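Local coordinates for protein type II secretion ATPase XpsE (Xanthomonas campestris, PDB 2D27) that belongs to the GspE family of type II secretion ATPases and is represented here by its N-terminal domain, at residues Val49-His54 and Val134-Glu139; Lys92-Cys97 and Asp115-Asp120; Leu106-Ala111 and Leu128-His133. All coordinates share one frame; numbering follows the deposited sequence.

In the fold
Contact 3 is the sheet itself: parallel strands 106-110 and 130-134 paired by backbone hydrogen bonds, with leucines on one face and a bond from His133 to the buried Asp107 on the other. Contact 2 lies about 10 Å from it, centre to centre, near the middle of the chain. It sets Phe94 of helix 88-94 and the start of strand 96-101 against helix 116-126, almost wholly through apolar side chains. Contact 1 is a surface contact, its centre about 14 Å from the centre of the chain, where two helix starts meet through a carboxylate, a leucine and two waters. Both other contacts are nested in the loop it closes, and strand 130-134 of contact 3 leads into its helix 137-147.

Contact 1: residues Val49-His54 and Val134-Glu139; sequences VSERDH and VGLRSE
Glu51 OE1 is gripped by two donors of one residue: Ser138 N at 2.9 Å and Ser138 OG at 2.8 Å from Glu51 OE1. Two helix N-termini meet here, in the N-terminal fragment of a GspE-family ATPase. The acceptor sits in the first turn of helix 51-62 and both donors in the first turn of helix 137-147, so a carboxylate from one helix start ties up a backbone N-H at the other, where the helix dipole would probably help to stabilise its negative charge. Both donors come to the syn side of OE1 but from opposite faces of the carboxylate plane, about 30° out of it. Ser138 OG stands between its own backbone N and carbonyl carbon (chi1 53°), which brings hydroxyl and N-H round the same oxygen.

Beside this polar grip Leu136, which merely occupies the N-cap position of helix 137-147, lays its two methyls along the Glu51-Arg52 backbone. Its CD1 packs on Glu51 CB at 3.7 Å, while CD2 lies over Arg52 CA. Leu136 also touches Ala55 one turn further along helix 51-62. That helix is capped by Ser50, whose OG accepts from Asp53 N at 3.0 Å.

Two waters add further polar links. One molecule donates to Glu51 O and accepts from Arg137 N, joining the two backbones. A second lies in the planes of both the His54 ring and the Arg137 guanidinium, which are nearly coplanar, 8° apart. Arg137 bends at chi3 (-25°) to bring its guanidinium there, and its strongest polar partner is Asp112, with which NH1 forms a salt bridge. The second water accepts from that same nitrogen, with 2.7 Å between its oxygen and Arg137 NH1.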
loop_
_atom_site.group_PDB
_atom_site.type_symbol
_atom_site.label_atom_id
_atom_site.label_comp_id
_atom_site.label_asym_id
_atom_site.label_seq_id
_atom_site.Cartn_x
_atom_site.Cartn_y
_atom_site.Cartn_z
ATOM N N VAL A 49 13.909 9.872 9.625
ATOM C CA VAL A 49 14.384 8.958 8.563
ATOM C C VAL A 49 14.021 9.598 7.245
ATOM O O VAL A 49 12.884 9.902 7.029
ATOM C CB VAL A 49 13.640 7.508 8.554
ATOM C CG1 VAL A 49 14.384 6.521 7.620
ATOM C CG2 VAL A 49 13.759 6.884 9.860
ATOM N N SER A 50 14.970 9.804 6.362
ATOM C CA SER A 50 14.622 10.445 5.107
ATOM C C SER A 50 13.832 9.487 4.177
ATOM O O SER A 50 13.958 8.255 4.285
ATOM C CB SER A 50 15.915 10.848 4.403
ATOM O OG SER A 50 16.650 9.719 3.885
ATOM N N GLU A 51 13.045 10.059 3.290
ATOM C CA GLU A 51 12.360 9.300 2.260
ATOM C C GLU A 51 13.267 8.396 1.503
ATOM O O GLU A 51 12.867 7.263 1.146
ATOM C CB GLU A 51 11.679 10.207 1.282
ATOM C CG GLU A 51 10.519 10.863 1.956
ATOM C CD GLU A 51 9.647 11.624 1.008
ATOM O OE1 GLU A 51 9.755 11.471 -0.225
ATOM O OE2 GLU A 51 8.766 12.279 1.528
ATOM N N ARG A 52 14.493 8.864 1.248
ATOM C CA ARG A 52 15.408 8.082 0.501
ATOM C C ARG A 52 15.957 6.919 1.237
ATOM O O ARG A 52 16.133 5.832 0.639
ATOM C CB ARG A 52 16.502 8.926 -0.089
ATOM C CG ARG A 52 17.765 8.225 -0.430
ATOM C CD ARG A 52 18.872 8.860 0.362
ATOM N NE ARG A 52 19.776 9.111 -0.674
ATOM C CZ ARG A 52 20.550 10.117 -0.886
ATOM N NH1 ARG A 52 20.814 11.127 0.004
ATOM N NH2 ARG A 52 21.158 9.988 -2.072
ATOM N N ASP A 53 16.310 7.092 2.486
ATOM C CA ASP A 53 16.820 5.960 3.249
ATOM C C ASP A 53 15.674 4.900 3.455
ATOM O O ASP A 53 15.936 3.742 3.508
ATOM C CB ASP A 53 17.297 6.402 4.596
ATOM C CG ASP A 53 18.595 7.170 4.548
ATOM O OD1 ASP A 53 19.276 7.165 3.487
ATOM O OD2 ASP A 53 19.017 7.707 5.601
ATOM N N HIS A 54 14.466 5.378 3.623
ATOM C CA HIS A 54 13.279 4.584 3.811
ATOM C C HIS A 54 13.101 3.727 2.519
ATOM O O HIS A 54 12.979 2.472 2.582
ATOM C CB HIS A 54 12.042 5.454 4.061
ATOM C CG HIS A 54 10.778 4.644 4.189
ATOM N ND1 HIS A 54 9.527 5.121 3.928
ATOM C CD2 HIS A 54 10.604 3.334 4.419
ATOM C CE1 HIS A 54 8.634 4.160 4.019
ATOM N NE2 HIS A 54 9.261 3.064 4.311
ATOM N N VAL A 134 9.346 0.055 -5.719
ATOM C CA VAL A 134 9.499 1.066 -4.678
ATOM C C VAL A 134 9.812 2.490 -5.246
ATOM O O VAL A 134 10.652 2.631 -6.132
ATOM C CB VAL A 134 10.615 0.646 -3.702
ATOM C CG1 VAL A 134 10.638 1.543 -2.471
ATOM C CG2 VAL A 134 10.371 -0.852 -3.266
ATOM N N GLY A 135 9.131 3.514 -4.746
ATOM C CA GLY A 135 9.620 4.885 -4.915
ATOM C C GLY A 135 9.531 5.768 -3.670
ATOM O O GLY A 135 8.901 5.410 -2.628
ATOM N N LEU A 136 10.239 6.896 -3.737
ATOM C CA LEU A 136 10.208 7.865 -2.649
ATOM C C LEU A 136 8.853 8.305 -2.578
ATOM O O LEU A 136 8.214 8.438 -3.599
ATOM C CB LEU A 136 11.027 9.115 -2.912
ATOM C CG LEU A 136 12.536 9.097 -2.879
ATOM C CD1 LEU A 136 13.134 10.324 -2.098
ATOM C CD2 LEU A 136 13.161 7.875 -2.446
ATOM N N ARG A 137 8.370 8.489 -1.357
ATOM C CA ARG A 137 6.971 8.831 -1.138
ATOM C C ARG A 137 6.531 10.081 -1.895
ATOM O O ARG A 137 5.408 10.123 -2.460
ATOM C CB ARG A 137 6.776 8.997 0.366
ATOM C CG ARG A 137 5.443 9.434 0.846
ATOM C CD ARG A 137 5.206 9.363 2.357
ATOM N NE ARG A 137 6.087 8.342 2.950
ATOM C CZ ARG A 137 5.747 7.081 3.320
ATOM N NH1 ARG A 137 6.712 6.265 3.728
ATOM N NH2 ARG A 137 4.484 6.684 3.371
ATOM N N SER A 138 7.411 11.105 -1.899
ATOM C CA SER A 138 7.064 12.427 -2.507
ATOM C C SER A 138 6.983 12.344 -4.022
ATOM O O SER A 138 6.094 12.937 -4.621
ATOM C CB SER A 138 8.057 13.574 -2.088
ATOM O OG SER A 138 9.446 13.232 -2.325
ATOM N N GLU A 139 7.896 11.574 -4.621
ATOM C CA GLU A 139 7.835 11.272 -6.059
ATOM C C GLU A 139 6.558 10.604 -6.506
ATOM O O GLU A 139 6.048 10.913 -7.579
ATOM C CB GLU A 139 9.015 10.422 -6.492
ATOM C CG GLU A 139 10.340 11.158 -6.376
ATOM C CD GLU A 139 11.492 10.347 -6.896
ATOM O OE1 GLU A 139 11.268 9.469 -7.723
ATOM O OE2 GLU A 139 12.628 10.549 -6.453
HETATM O O HOH W 1 9.994 7.149 0.826
HETATM O O HOH W 2 9.004 7.533 3.294
#

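Contact 2: residues Lys92-Cys97 and Asp115-Asp120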
loop_
_atom_site.group_PDB
_atom_site.type_symbol
_atom_site.label_atom_id
_atom_site.label_comp_id
_atom_site.label_asym_id
_atom_site.label_seq_id
_atom_site.Cartn_x
_atom_site.Cartn_y
_atom_site.Cartn_z
ATOM N N LYS A 92 -3.726 8.420 -2.768
ATOM C CA LYS A 92 -3.072 9.475 -2.012
ATOM C C LYS A 92 -2.852 9.041 -0.551
ATOM O O LYS A 92 -1.780 9.269 0.031
ATOM C CB LYS A 92 -3.930 10.739 -2.039
ATOM C CG LYS A 92 -3.976 11.440 -3.395
ATOM C CD LYS A 92 -5.139 12.441 -3.432
ATOM C CE LYS A 92 -4.693 13.879 -3.841
ATOM N NZ LYS A 92 -4.676 14.113 -5.332
ATOM N N GLN A 93 -3.868 8.404 0.018
ATOM C CA GLN A 93 -3.813 7.964 1.409
ATOM C C GLN A 93 -2.674 6.943 1.681
ATOM O O GLN A 93 -2.019 7.013 2.703
ATOM C CB GLN A 93 -5.180 7.402 1.799
ATOM C CG GLN A 93 -5.297 6.796 3.182
ATOM C CD GLN A 93 -5.268 7.821 4.277
ATOM O OE1 GLN A 93 -6.263 8.511 4.474
ATOM N NE2 GLN A 93 -4.137 7.932 5.002
ATOM N N PHE A 94 -2.419 6.064 0.717
ATOM C CA PHE A 94 -1.468 4.983 0.851
ATOM C C PHE A 94 -0.220 5.164 -0.005
ATOM O O PHE A 94 0.651 4.286 -0.027
ATOM C CB PHE A 94 -2.182 3.639 0.543
ATOM C CG PHE A 94 -3.220 3.285 1.575
ATOM C CD1 PHE A 94 -4.551 3.415 1.309
ATOM C CD2 PHE A 94 -2.828 2.931 2.855
ATOM C CE1 PHE A 94 -5.467 3.151 2.260
ATOM C CE2 PHE A 94 -3.725 2.651 3.812
ATOM C CZ PHE A 94 -5.062 2.762 3.524
ATOM N N HIS A 95 -0.122 6.307 -0.679
ATOM C CA HIS A 95 1.093 6.708 -1.429
ATOM C C HIS A 95 1.525 5.621 -2.366
ATOM O O HIS A 95 2.590 5.061 -2.286
ATOM C CB HIS A 95 2.236 7.126 -0.496
ATOM C CG HIS A 95 1.797 8.085 0.549
ATOM N ND1 HIS A 95 1.270 9.319 0.236
ATOM C CD2 HIS A 95 1.701 7.957 1.886
ATOM C CE1 HIS A 95 0.899 9.923 1.352
ATOM N NE2 HIS A 95 1.135 9.114 2.366
ATOM N N LEU A 96 0.633 5.312 -3.257
ATOM C CA LEU A 96 0.944 4.335 -4.270
ATOM C C LEU A 96 0.188 4.626 -5.524
ATOM O O LEU A 96 -0.841 5.277 -5.483
ATOM C CB LEU A 96 0.697 2.927 -3.712
ATOM C CG LEU A 96 -0.585 2.130 -3.543
ATOM C CD1 LEU A 96 -0.788 1.715 -2.086
ATOM C CD2 LEU A 96 -1.859 2.582 -4.187
ATOM N N CYS A 97 0.729 4.145 -6.640
ATOM C CA CYS A 97 0.151 4.395 -7.959
ATOM C C CYS A 97 0.414 3.301 -8.990
ATOM O O CYS A 97 1.548 2.914 -9.242
ATOM C CB CYS A 97 0.740 5.685 -8.511
ATOM S SG CYS A 97 -0.244 6.356 -9.891
ATOM N N ASP A 115 3.630 -2.770 3.462
ATOM C CA ASP A 115 2.288 -2.492 3.885
ATOM C C ASP A 115 1.272 -3.507 3.233
ATOM O O ASP A 115 0.640 -3.204 2.246
ATOM C CB ASP A 115 1.923 -1.067 3.507
ATOM C CG ASP A 115 0.597 -0.650 4.071
ATOM O OD1 ASP A 115 -0.144 -1.539 4.592
ATOM O OD2 ASP A 115 0.208 0.535 4.079
ATOM N N ASP A 116 1.144 -4.687 3.830
ATOM C CA ASP A 116 0.304 -5.767 3.252
ATOM C C ASP A 116 -1.146 -5.359 3.223
ATOM O O ASP A 116 -1.866 -5.744 2.324
ATOM C CB ASP A 116 0.469 -7.102 3.984
ATOM C CG ASP A 116 0.237 -6.982 5.465
ATOM O OD1 ASP A 116 1.172 -6.520 6.141
ATOM O OD2 ASP A 116 -0.825 -7.338 6.029
ATOM N N TYR A 117 -1.550 -4.481 4.145
ATOM C CA TYR A 117 -2.899 -4.001 4.147
ATOM C C TYR A 117 -3.252 -3.314 2.857
ATOM O O TYR A 117 -4.234 -3.605 2.255
ATOM C CB TYR A 117 -3.180 -3.125 5.354
ATOM C CG TYR A 117 -4.585 -2.588 5.321
ATOM C CD1 TYR A 117 -5.656 -3.311 5.891
ATOM C CD2 TYR A 117 -4.854 -1.367 4.713
ATOM C CE1 TYR A 117 -6.948 -2.823 5.836
ATOM C CE2 TYR A 117 -6.117 -0.891 4.654
ATOM C CZ TYR A 117 -7.165 -1.608 5.215
ATOM O OH TYR A 117 -8.410 -1.052 5.105
ATOM N N ALA A 118 -2.445 -2.348 2.446
ATOM C CA ALA A 118 -2.667 -1.640 1.203
ATOM C C ALA A 118 -2.428 -2.457 -0.030
ATOM O O ALA A 118 -3.054 -2.237 -1.048
ATOM C CB ALA A 118 -1.777 -0.377 1.145
ATOM N N ILE A 119 -1.463 -3.349 0.003
ATOM C CA ILE A 119 -1.190 -4.130 -1.176
ATOM C C ILE A 119 -2.396 -5.131 -1.437
ATOM O O ILE A 119 -2.794 -5.333 -2.575
ATOM C CB ILE A 119 0.063 -4.912 -0.953
ATOM C CG1 ILE A 119 1.276 -4.029 -1.063
ATOM C CG2 ILE A 119 0.175 -6.049 -1.998
ATOM C CD1 ILE A 119 2.493 -4.585 -0.468
ATOM N N ASP A 120 -2.905 -5.740 -0.383
ATOM C CA ASP A 120 -4.045 -6.654 -0.462
ATOM C C ASP A 120 -5.314 -5.906 -0.794
ATOM O O ASP A 120 -6.104 -6.449 -1.499
ATOM C CB ASP A 120 -4.249 -7.436 0.839
ATOM C CG ASP A 120 -3.178 -8.452 1.016
ATOM O OD1 ASP A 120 -2.474 -8.703 0.025
ATOM O OD2 ASP A 120 -2.938 -9.049 2.069
HETATM O O HOH W 3 0.812 2.068 2.303
#
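Phe94 swings CG anti to its own carbonyl carbon (chi1 -67°), carrying the ring toward the first turn of helix 116-126, while Tyr117 sends its ring out from that turn with CG opposite the backbone N (chi1 178°). Phe94 CZ comes to the CE2 edge of the Tyr117 ring, 4.0 Å from Tyr117 CE2 and near the plane of the tyrosine. The contact packs the helix of a beta-alpha-beta unit (strand 106-110, helix 116-126, strand 130-134) against the turn that leads from helix 88-94 to strand 96-101.

At the centre is Ala118, whose methyl is the main packing point. Its CB lies obliquely against the Phe94 ring, 3.9 Å from Phe94 CD2 and nearly as close to CG. The same methyl also meets Leu96 CD1 at 4.0 Å, sitting in the corner formed by the ring of Phe94, near the C-terminal part of helix 88-94, and the CD1 branch of Leu96 at the start of strand 96-101. Between these two residues His95, with a positive phi of 52°, turns the chain just before the strand.

Asp115, the N-cap of helix 116-126, borders the apolar patch. Its OD1 accepts from Ala118 N at 3.2 Å, a nearly straight bond that arrives from well above the carboxylate plane. The other oxygen, OD2, is turned toward the Phe94 side, its carboxylate plane steeply inclined to the ring at 66°.

Further out, helix 22-35 continues the packing: Ala33 touches both Phe94 and Tyr117, and Phe90 of helix 88-94 sets its ring against that of Phe94. Past the turn, His95 pairs with Ala111 by backbone bonding and Cys97 with Trp109, so strand 96-101 enters the sheet alongside strand 106-110.

Contact 3: residues Leu106-Ala111 and Leu128-His133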
loop_
_atom_site.group_PDB
_atom_site.type_symbol
_atom_site.label_atom_id
_atom_site.label_comp_id
_atom_site.label_asym_id
_atom_site.label_seq_id
_atom_site.Cartn_x
_atom_site.Cartn_y
_atom_site.Cartn_z
ATOM N N LEU A 106 -0.100 -6.017 -13.195
ATOM C CA LEU A 106 -0.072 -4.614 -12.842
ATOM C C LEU A 106 1.213 -4.176 -12.087
ATOM O O LEU A 106 1.460 -4.613 -10.967
ATOM C CB LEU A 106 -1.286 -4.352 -11.996
ATOM C CG LEU A 106 -1.584 -2.901 -11.785
ATOM C CD1 LEU A 106 -1.887 -2.202 -13.158
ATOM C CD2 LEU A 106 -2.693 -2.802 -10.812
ATOM N N ASP A 107 2.031 -3.345 -12.725
ATOM C CA ASP A 107 3.098 -2.583 -12.048
ATOM C C ASP A 107 2.602 -1.538 -11.065
ATOM O O ASP A 107 1.893 -0.596 -11.465
ATOM C CB ASP A 107 3.985 -1.889 -13.032
ATOM C CG ASP A 107 4.647 -2.872 -13.965
ATOM O OD1 ASP A 107 5.355 -3.811 -13.480
ATOM O OD2 ASP A 107 4.476 -2.786 -15.189
ATOM N N LEU A 108 2.966 -1.718 -9.780
ATOM C CA LEU A 108 2.512 -0.800 -8.725
ATOM C C LEU A 108 3.741 -0.137 -8.156
ATOM O O LEU A 108 4.673 -0.822 -7.704
ATOM C CB LEU A 108 1.799 -1.545 -7.599
ATOM C CG LEU A 108 1.057 -0.718 -6.612
ATOM C CD1 LEU A 108 -0.173 0.012 -7.278
ATOM C CD2 LEU A 108 0.646 -1.561 -5.434
ATOM N N TRP A 109 3.729 1.192 -8.189
ATOM C CA TRP A 109 4.799 2.028 -7.605
ATOM C C TRP A 109 4.349 2.355 -6.184
ATOM O O TRP A 109 3.255 2.882 -5.995
ATOM C CB TRP A 109 4.912 3.335 -8.398
ATOM C CG TRP A 109 6.266 3.999 -8.337
ATOM C CD1 TRP A 109 7.457 3.435 -8.037
ATOM C CD2 TRP A 109 6.530 5.377 -8.632
ATOM N NE1 TRP A 109 8.456 4.378 -8.136
ATOM C CE2 TRP A 109 7.887 5.594 -8.434
ATOM C CE3 TRP A 109 5.716 6.469 -8.986
ATOM C CZ2 TRP A 109 8.489 6.855 -8.642
ATOM C CZ3 TRP A 109 6.296 7.728 -9.138
ATOM C CH2 TRP A 109 7.666 7.897 -8.991
ATOM N N ILE A 110 5.147 2.031 -5.191
ATOM C CA ILE A 110 4.591 2.041 -3.829
ATOM C C ILE A 110 5.672 2.563 -2.876
ATOM O O ILE A 110 6.832 2.175 -2.988
ATOM C CB ILE A 110 4.115 0.557 -3.447
ATOM C CG1 ILE A 110 3.681 0.444 -1.996
ATOM C CG2 ILE A 110 5.268 -0.484 -3.709
ATOM C CD1 ILE A 110 2.793 -0.733 -1.720
ATOM N N ALA A 111 5.307 3.418 -1.937
ATOM C CA ALA A 111 6.278 3.887 -0.891
ATOM C C ALA A 111 6.548 2.967 0.252
ATOM O O ALA A 111 7.696 2.917 0.713
ATOM C CB ALA A 111 5.823 5.275 -0.301
ATOM N N LEU A 128 -6.032 -8.009 -10.235
ATOM C CA LEU A 128 -4.872 -8.339 -11.060
ATOM C C LEU A 128 -3.716 -8.742 -10.153
ATOM O O LEU A 128 -3.673 -8.306 -9.004
ATOM C CB LEU A 128 -4.481 -7.123 -11.880
ATOM C CG LEU A 128 -5.550 -6.546 -12.835
ATOM C CD1 LEU A 128 -4.996 -5.328 -13.502
ATOM C CD2 LEU A 128 -5.965 -7.567 -13.895
ATOM N N PRO A 129 -2.774 -9.515 -10.655
ATOM C CA PRO A 129 -1.558 -9.815 -9.895
ATOM C C PRO A 129 -0.626 -8.606 -10.027
ATOM O O PRO A 129 -0.653 -7.907 -11.072
ATOM C CB PRO A 129 -0.949 -11.003 -10.625
ATOM C CG PRO A 129 -1.353 -10.806 -12.056
ATOM C CD PRO A 129 -2.724 -10.112 -11.999
ATOM N N LEU A 130 0.193 -8.378 -9.013
ATOM C CA LEU A 130 0.962 -7.151 -8.956
ATOM C C LEU A 130 2.441 -7.416 -9.124
ATOM O O LEU A 130 2.978 -8.470 -8.778
ATOM C CB LEU A 130 0.673 -6.501 -7.649
ATOM C CG LEU A 130 -0.776 -6.146 -7.308
ATOM C CD1 LEU A 130 -0.783 -5.404 -6.007
ATOM C CD2 LEU A 130 -1.525 -5.328 -8.318
ATOM N N LEU A 131 3.116 -6.454 -9.688
ATOM C CA LEU A 131 4.542 -6.380 -9.633
ATOM C C LEU A 131 4.907 -5.051 -8.891
ATOM O O LEU A 131 4.462 -4.003 -9.262
ATOM C CB LEU A 131 5.111 -6.366 -11.014
ATOM C CG LEU A 131 5.987 -7.467 -11.596
ATOM C CD1 LEU A 131 6.859 -6.799 -12.687
ATOM C CD2 LEU A 131 6.848 -8.344 -10.664
ATOM N N LEU A 132 5.731 -5.131 -7.864
ATOM C CA LEU A 132 5.940 -3.997 -6.924
ATOM C C LEU A 132 7.198 -3.243 -7.276
ATOM O O LEU A 132 8.247 -3.833 -7.526
ATOM C CB LEU A 132 6.077 -4.525 -5.524
ATOM C CG LEU A 132 4.859 -4.572 -4.585
ATOM C CD1 LEU A 132 3.509 -4.579 -5.098
ATOM C CD2 LEU A 132 5.025 -5.569 -3.509
ATOM N N HIS A 133 7.070 -1.937 -7.390
ATOM C CA HIS A 133 8.277 -1.084 -7.564
ATOM C C HIS A 133 8.256 -0.015 -6.450
ATOM O O HIS A 133 7.233 0.616 -6.203
ATOM C CB HIS A 133 8.349 -0.472 -8.972
ATOM C CG HIS A 133 8.021 -1.449 -10.087
ATOM N ND1 HIS A 133 8.935 -2.337 -10.598
ATOM C CD2 HIS A 133 6.895 -1.630 -10.818
ATOM C CE1 HIS A 133 8.372 -3.084 -11.534
ATOM N NE2 HIS A 133 7.139 -2.665 -11.697
#
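Leu106 and Leu130 lie side by side on one face of the sheet, their CD2 methyls 3.7 Å apart (Leu106 CD2 to Leu130 CD2). Leu108 continues the row: its CD2 touches both Leu130 CD1 and Leu132 CD1, neighbours on the adjoining strand, and Ile110 CG2 follows against Leu132 CG. Helix 116-126 packs on this face through Thr126, Val122, Arg123 and Ile119, as expected of a beta-alpha-beta crossover in which that helix links two parallel neighbours.

Beneath the side chains runs a regular parallel ladder. Alternate residues Leu106, Leu108 and Ile110 bond to Pro129, Leu131 and His133, Leu106 and Leu108 each to two of them: Leu108 N donates to Leu131 O at 2.8 Å, and Leu108 O receives His133 N at 2.7 Å. Leu106 and Ile110 carry the ladder outward in both directions, Leu106 N donating to Pro129 O and Ile110 N to His133 O. The strands are inclined at 29°, a clear twist.

On the opposite face the chemistry turns polar. Asp107 and His133 lie two bridge positions apart, and His133, with CG anti to its carbonyl carbon (chi1 -44°), reaches back along the strands. Its NE2 donates to Asp107 OD1 at 2.8 Å, almost straight at 176°. The carboxylate oxygen lies in the ring plane, but the donor stands 46° above the carboxylate plane. Leu131 CD1 packs on the same oxygen, which also makes a salt bridge with Arg102. The buried carboxylate thus has both an arginine and an imidazole N-H to offset its charge, and this pairing probably keeps it ionised.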